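Local coordinates for putative RNase YutE (PDB 1YLM), which is probably an RNase, the toxin of a putative type VII toxin-antitoxin system, and is probably neutralised by its cognate antitoxin YutD, at residues Val4-Ile9 and Ser131-Glu136; Asp87-Leu92 and Thr120-Phe125. One frame throughout, in Å; residues are numbered along the deposited sequence.

Contact 1 (Val4-Ile9 and Ser131-Glu136); sequences VDRSKI and SYLETE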
loop_
_atom_site.group_PDB
_atom_site.type_symbol
_atom_site.label_atom_id
_atom_site.label_comp_id
_atom_site.label_asym_id
_atom_site.label_seq_id
_atom_site.Cartn_x
_atom_site.Cartn_y
_atom_site.Cartn_z
ATOM N N VAL A 4 -22.590 14.887 -1.228
ATOM C CA VAL A 4 -21.485 14.340 -0.463
ATOM C C VAL A 4 -21.621 12.819 -0.439
ATOM O O VAL A 4 -22.707 12.297 -0.169
ATOM C CB VAL A 4 -21.467 14.941 0.982
ATOM C CG1 VAL A 4 -20.257 14.445 1.795
ATOM C CG2 VAL A 4 -21.461 16.480 0.923
ATOM N N ASP A 5 -20.527 12.108 -0.723
ATOM C CA ASP A 5 -20.549 10.642 -0.680
ATOM C C ASP A 5 -20.500 10.151 0.772
ATOM O O ASP A 5 -19.509 9.594 1.258
ATOM C CB ASP A 5 -19.454 10.026 -1.543
ATOM C CG ASP A 5 -19.694 8.531 -1.822
ATOM O OD1 ASP A 5 -20.533 7.873 -1.142
ATOM O OD2 ASP A 5 -19.021 8.012 -2.723
ATOM N N ARG A 6 -21.594 10.388 1.472
ATOM C CA ARG A 6 -21.604 10.229 2.908
ATOM C C ARG A 6 -21.453 8.771 3.326
ATOM O O ARG A 6 -20.807 8.484 4.338
ATOM C CB ARG A 6 -22.893 10.826 3.501
ATOM C CG ARG A 6 -22.845 10.943 5.029
ATOM C CD ARG A 6 -24.075 11.700 5.585
ATOM N NE ARG A 6 -23.931 11.914 7.023
ATOM C CZ ARG A 6 -24.640 12.786 7.737
ATOM N NH1 ARG A 6 -25.572 13.544 7.158
ATOM N NH2 ARG A 6 -24.413 12.901 9.039
ATOM N N SER A 7 -22.067 7.872 2.566
ATOM C CA SER A 7 -21.902 6.413 2.774
ATOM C C SER A 7 -20.419 5.986 2.737
ATOM O O SER A 7 -19.944 5.299 3.639
ATOM C CB SER A 7 -22.656 5.640 1.687
ATOM O OG SER A 7 -24.038 5.862 1.817
ATOM N N LYS A 8 -19.715 6.410 1.694
ATOM C CA LYS A 8 -18.294 6.109 1.529
ATOM C C LYS A 8 -17.493 6.659 2.705
ATOM O O LYS A 8 -16.657 5.947 3.276
ATOM C CB LYS A 8 -17.775 6.697 0.209
ATOM C CG LYS A 8 -16.317 6.348 -0.101
ATOM C CD LYS A 8 -15.931 6.830 -1.488
ATOM C CE LYS A 8 -14.491 6.467 -1.823
ATOM N NZ LYS A 8 -13.493 7.280 -1.076
ATOM N N ILE A 9 -17.746 7.915 3.077
ATOM C CA ILE A 9 -16.985 8.572 4.139
ATOM C C ILE A 9 -17.228 7.818 5.438
ATOM O O ILE A 9 -16.289 7.453 6.148
ATOM C CB ILE A 9 -17.358 10.082 4.304
ATOM C CG1 ILE A 9 -16.952 10.884 3.056
ATOM C CG2 ILE A 9 -16.706 10.676 5.581
ATOM C CD1 ILE A 9 -17.568 12.287 2.979
ATOM N N SER A 131 -18.894 15.606 12.937
ATOM C CA SER A 131 -19.497 16.882 13.382
ATOM C C SER A 131 -19.762 17.788 12.195
ATOM O O SER A 131 -20.815 18.404 12.102
ATOM C CB SER A 131 -18.607 17.640 14.384
ATOM O OG SER A 131 -18.291 16.838 15.511
ATOM N N TYR A 132 -18.800 17.862 11.287
ATOM C CA TYR A 132 -18.947 18.660 10.084
ATOM C C TYR A 132 -20.105 18.159 9.226
ATOM O O TYR A 132 -20.942 18.948 8.797
ATOM C CB TYR A 132 -17.645 18.669 9.278
ATOM C CG TYR A 132 -17.563 19.800 8.280
ATOM C CD1 TYR A 132 -16.989 21.026 8.628
ATOM C CD2 TYR A 132 -18.070 19.647 6.993
ATOM C CE1 TYR A 132 -16.913 22.072 7.698
ATOM C CE2 TYR A 132 -17.995 20.676 6.055
ATOM C CZ TYR A 132 -17.423 21.883 6.413
ATOM O OH TYR A 132 -17.381 22.882 5.470
ATOM N N LEU A 133 -20.159 16.847 9.003
ATOM C CA LEU A 133 -21.250 16.218 8.258
ATOM C C LEU A 133 -22.613 16.520 8.896
ATOM O O LEU A 133 -23.564 16.912 8.211
ATOM C CB LEU A 133 -21.020 14.698 8.176
ATOM C CG LEU A 133 -19.878 14.230 7.259
ATOM C CD1 LEU A 133 -19.572 12.742 7.401
ATOM C CD2 LEU A 133 -20.198 14.590 5.803
ATOM N N GLU A 134 -22.694 16.336 10.207
ATOM C CA GLU A 134 -23.940 16.550 10.944
ATOM C C GLU A 134 -24.376 18.011 10.892
ATOM O O GLU A 134 -25.563 18.301 10.709
ATOM C CB GLU A 134 -23.784 16.087 12.388
ATOM C CG GLU A 134 -23.736 14.552 12.538
ATOM C CD GLU A 134 -23.068 14.100 13.836
ATOM O OE1 GLU A 134 -22.699 14.969 14.672
ATOM O OE2 GLU A 134 -22.912 12.872 14.028
ATOM N N THR A 135 -23.411 18.922 11.035
ATOM C CA THR A 135 -23.679 20.367 10.994
ATOM C C THR A 135 -24.143 20.827 9.617
ATOM O O THR A 135 -25.090 21.614 9.511
ATOM C CB THR A 135 -22.449 21.191 11.475
ATOM O OG1 THR A 135 -22.136 20.800 12.819
ATOM C CG2 THR A 135 -22.736 22.682 11.448
ATOM N N GLU A 136 -23.517 20.309 8.561
ATOM C CA GLU A 136 -23.792 20.794 7.221
ATOM C C GLU A 136 -24.913 20.050 6.499
ATOM O O GLU A 136 -25.607 20.642 5.675
ATOM C CB GLU A 136 -22.521 20.802 6.372
ATOM C CG GLU A 136 -21.440 21.734 6.890
ATOM C CD GLU A 136 -21.898 23.190 6.924
ATOM O OE1 GLU A 136 -22.633 23.611 6.008
ATOM O OE2 GLU A 136 -21.530 23.902 7.877
#
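L133 meets three residues of 4-9 with three different parts of its side chain. Its CD2 touches V4 CG1 at 4.0 Å, its CD1 touches I9 CG2 at 4.0 Å, and its CB lies over one face of the R6 guanidinium, 3.7 Å above the plane and offset toward the rim. R6 reaches this far because CG stands anti to the backbone N (chi1 -169°) and the chain stays extended from CG to NE, sliding past L133 in the opposite direction. At the edge of the same group, near its plane, sits E134 CG, 3.9 Å from R6 NH2. The E134 carboxylate is further off: OE2 is 5.2 Å from R6 NH2, an attraction at most and no salt bridge. The polar grip on R6 comes from elsewhere, with E10 salt-bridged to NE and the carbonyls of G138 and S141 bonded to NH1. D5, at the N-cap of helix 6-23, accepts from K8 N at OD1 (3.3 Å). V4 and the first turn of helix 6-23 are joined to the end of helix 119-137 without a hydrogen bond, by van der Waals packing round L133, while the buried arginine, flat against a leucine, takes its polar partners from E10 and the C-terminal tail.

Contact 2 (Asp87-Leu92 and Thr120-Phe125); sequences DELKKL and TALQDF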
loop_
_atom_site.group_PDB
_atom_site.type_symbol
_atom_site.label_atom_id
_atom_site.label_comp_id
_atom_site.label_asym_id
_atom_site.label_seq_id
_atom_site.Cartn_x
_atom_site.Cartn_y
_atom_site.Cartn_z
ATOM N N ASP A 87 -1.506 19.941 11.197
ATOM C CA ASP A 87 -0.046 19.828 11.177
ATOM C C ASP A 87 0.393 18.453 11.630
ATOM O O ASP A 87 1.252 17.834 10.995
ATOM C CB ASP A 87 0.593 20.897 12.078
ATOM C CG ASP A 87 0.455 22.310 11.519
ATOM O OD1 ASP A 87 0.222 22.478 10.293
ATOM O OD2 ASP A 87 0.609 23.263 12.315
ATOM N N GLU A 88 -0.220 17.977 12.708
ATOM C CA GLU A 88 0.066 16.644 13.251
ATOM C C GLU A 88 -0.244 15.549 12.238
ATOM O O GLU A 88 0.579 14.668 11.991
ATOM C CB GLU A 88 -0.724 16.403 14.526
ATOM C CG GLU A 88 -0.143 17.115 15.747
ATOM C CD GLU A 88 -0.634 16.521 17.038
ATOM O OE1 GLU A 88 -0.321 15.342 17.308
ATOM O OE2 GLU A 88 -1.327 17.228 17.795
ATOM N N LEU A 89 -1.433 15.614 11.638
ATOM C CA LEU A 89 -1.823 14.611 10.641
ATOM C C LEU A 89 -0.909 14.657 9.419
ATOM O O LEU A 89 -0.556 13.616 8.871
ATOM C CB LEU A 89 -3.306 14.733 10.273
ATOM C CG LEU A 89 -4.273 14.454 11.448
ATOM C CD1 LEU A 89 -5.733 14.597 11.030
ATOM C CD2 LEU A 89 -4.069 13.111 12.119
ATOM N N LYS A 90 -0.476 15.852 9.028
ATOM C CA LYS A 90 0.485 15.989 7.935
ATOM C C LYS A 90 1.785 15.206 8.191
ATOM O O LYS A 90 2.376 14.659 7.260
ATOM C CB LYS A 90 0.822 17.457 7.678
ATOM C CG LYS A 90 -0.248 18.247 6.902
ATOM C CD LYS A 90 0.005 19.759 7.037
ATOM C CE LYS A 90 0.736 20.299 5.848
ATOM N NZ LYS A 90 0.939 21.776 5.989
ATOM N N LYS A 91 2.233 15.171 9.443
ATOM C CA LYS A 91 3.491 14.484 9.783
ATOM C C LYS A 91 3.385 12.972 9.566
ATOM O O LYS A 91 4.356 12.344 9.123
ATOM C CB LYS A 91 3.922 14.802 11.222
ATOM C CG LYS A 91 4.311 16.274 11.427
ATOM C CD LYS A 91 4.550 16.592 12.911
ATOM C CE LYS A 91 4.947 18.089 13.101
ATOM N NZ LYS A 91 5.992 18.525 12.152
ATOM N N LEU A 92 2.208 12.400 9.845
ATOM C CA LEU A 92 1.962 10.987 9.533
ATOM C C LEU A 92 1.861 10.776 8.034
ATOM O O LEU A 92 2.440 9.830 7.486
ATOM C CB LEU A 92 0.684 10.450 10.201
ATOM C CG LEU A 92 0.333 8.992 9.819
ATOM C CD1 LEU A 92 1.425 7.975 10.226
ATOM C CD2 LEU A 92 -1.007 8.598 10.429
ATOM N N THR A 120 -3.791 11.166 19.594
ATOM C CA THR A 120 -4.970 11.974 19.938
ATOM C C THR A 120 -5.627 12.644 18.705
ATOM O O THR A 120 -6.854 12.572 18.546
ATOM C CB THR A 120 -4.663 13.024 21.041
ATOM O OG1 THR A 120 -4.252 12.350 22.244
ATOM C CG2 THR A 120 -5.907 13.846 21.359
ATOM N N ALA A 121 -4.824 13.284 17.852
ATOM C CA ALA A 121 -5.320 13.868 16.594
ATOM C C ALA A 121 -5.933 12.776 15.704
ATOM O O ALA A 121 -6.986 12.973 15.082
ATOM C CB ALA A 121 -4.224 14.596 15.860
ATOM N N LEU A 122 -5.298 11.609 15.667
ATOM C CA LEU A 122 -5.876 10.479 14.923
ATOM C C LEU A 122 -7.257 10.063 15.446
ATOM O O LEU A 122 -8.214 9.964 14.671
ATOM C CB LEU A 122 -4.903 9.290 14.887
ATOM C CG LEU A 122 -3.661 9.500 14.011
ATOM C CD1 LEU A 122 -2.626 8.418 14.265
ATOM C CD2 LEU A 122 -4.038 9.554 12.521
ATOM N N GLN A 123 -7.364 9.858 16.757
ATOM C CA GLN A 123 -8.631 9.514 17.400
ATOM C C GLN A 123 -9.719 10.557 17.149
ATOM O O GLN A 123 -10.886 10.216 16.989
ATOM C CB GLN A 123 -8.445 9.354 18.913
ATOM C CG GLN A 123 -7.516 8.212 19.314
ATOM C CD GLN A 123 -7.199 8.203 20.804
ATOM O OE1 GLN A 123 -7.282 9.233 21.482
ATOM N NE2 GLN A 123 -6.830 7.041 21.319
ATOM N N ASP A 124 -9.327 11.826 17.128
ATOM C CA ASP A 124 -10.281 12.921 16.945
ATOM C C ASP A 124 -10.720 13.158 15.507
ATOM O O ASP A 124 -11.742 13.799 15.283
ATOM C CB ASP A 124 -9.705 14.216 17.517
ATOM C CG ASP A 124 -9.639 14.196 19.032
ATOM O OD1 ASP A 124 -10.336 13.364 19.650
ATOM O OD2 ASP A 124 -8.893 15.014 19.595
ATOM N N PHE A 125 -9.950 12.654 14.541
ATOM C CA PHE A 125 -10.249 12.893 13.117
ATOM C C PHE A 125 -11.680 12.469 12.703
ATOM O O PHE A 125 -12.401 13.270 12.098
ATOM C CB PHE A 125 -9.181 12.262 12.210
ATOM C CG PHE A 125 -9.427 12.474 10.730
ATOM C CD1 PHE A 125 -9.168 13.718 10.131
ATOM C CD2 PHE A 125 -9.927 11.449 9.941
ATOM C CE1 PHE A 125 -9.412 13.921 8.773
ATOM C CE2 PHE A 125 -10.148 11.634 8.570
ATOM C CZ PHE A 125 -9.893 12.864 7.989
HETATM O O HOH W 1 -2.126 14.243 18.893
#
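A121 opens the contact along 120-125, at the point where the two backbones come nearest, its CA 6.9 Å from that of E88. Its methyl group faces the other helix and touches two neighbours there, L89 CD2 at 4.0 Å and, more loosely, E88 CB. The backbone of A121 is tied across as well: its N donates to a water, and the same water donates to E88 OE1 at 2.6 Å. That carboxylate oxygen also bonds H118 ND1, so E88 is bound both through solvent to helix 119-137 and directly to the residue just ahead of that helix.

L122 follows, and its CD2 is shared between two leucines of 87-92: L89 CD2 lies 3.6 Å away and L92 CD2 3.8 Å away. L89 crosses L122 obliquely, whereas L92 comes across it at about a right angle. One turn after A121, F125 extends the apolar strip. Chi1 of -180° sets its CG anti to the backbone N; ring atom CD1 lies 3.7 Å from L89 CD1. L89 thus divides its two methyls, CD1 going to the phenylalanine and CD2 to A121 and L122.

The axes of segments 87-92 and 120-125 approach to 9.7 Å and cross at -103°, so the small A121 and the leucines meet over a short patch. The side chain of L92 is about 8 Å from that of R96, the active-site residue inferred by similarity. Around this patch, helix 32-59 supplies I46 against L92 and I49 against L122 and F125. Helix 108-117 packs on both L92 and L122, helix 6-23 reaches L122 through F16 and L20, and M72 of helix 71-77 lies against L89. Helix 83-93 is thereby laid across the helical core of the HepT-like fold.

From the N terminus, the chain enters contact 1 at once, as helix 6-23 starts, but its partner at 131-136 comes only after 121 intervening residues, most of them helical. Contact 1 therefore closes a long loop that brings the two ends of the chain together. Contact 2 falls wholly within that loop and closes a much shorter one, 27 residues from helix 83-93 through helices 96-100 and 108-117 to the beginning of helix 119-137. The two share this last helix, contact 2 near its start and contact 1 near its end, with centres 19 Å apart. Together they tie helix 119-137 to the N-terminal helix and to the crossing helix 83-93.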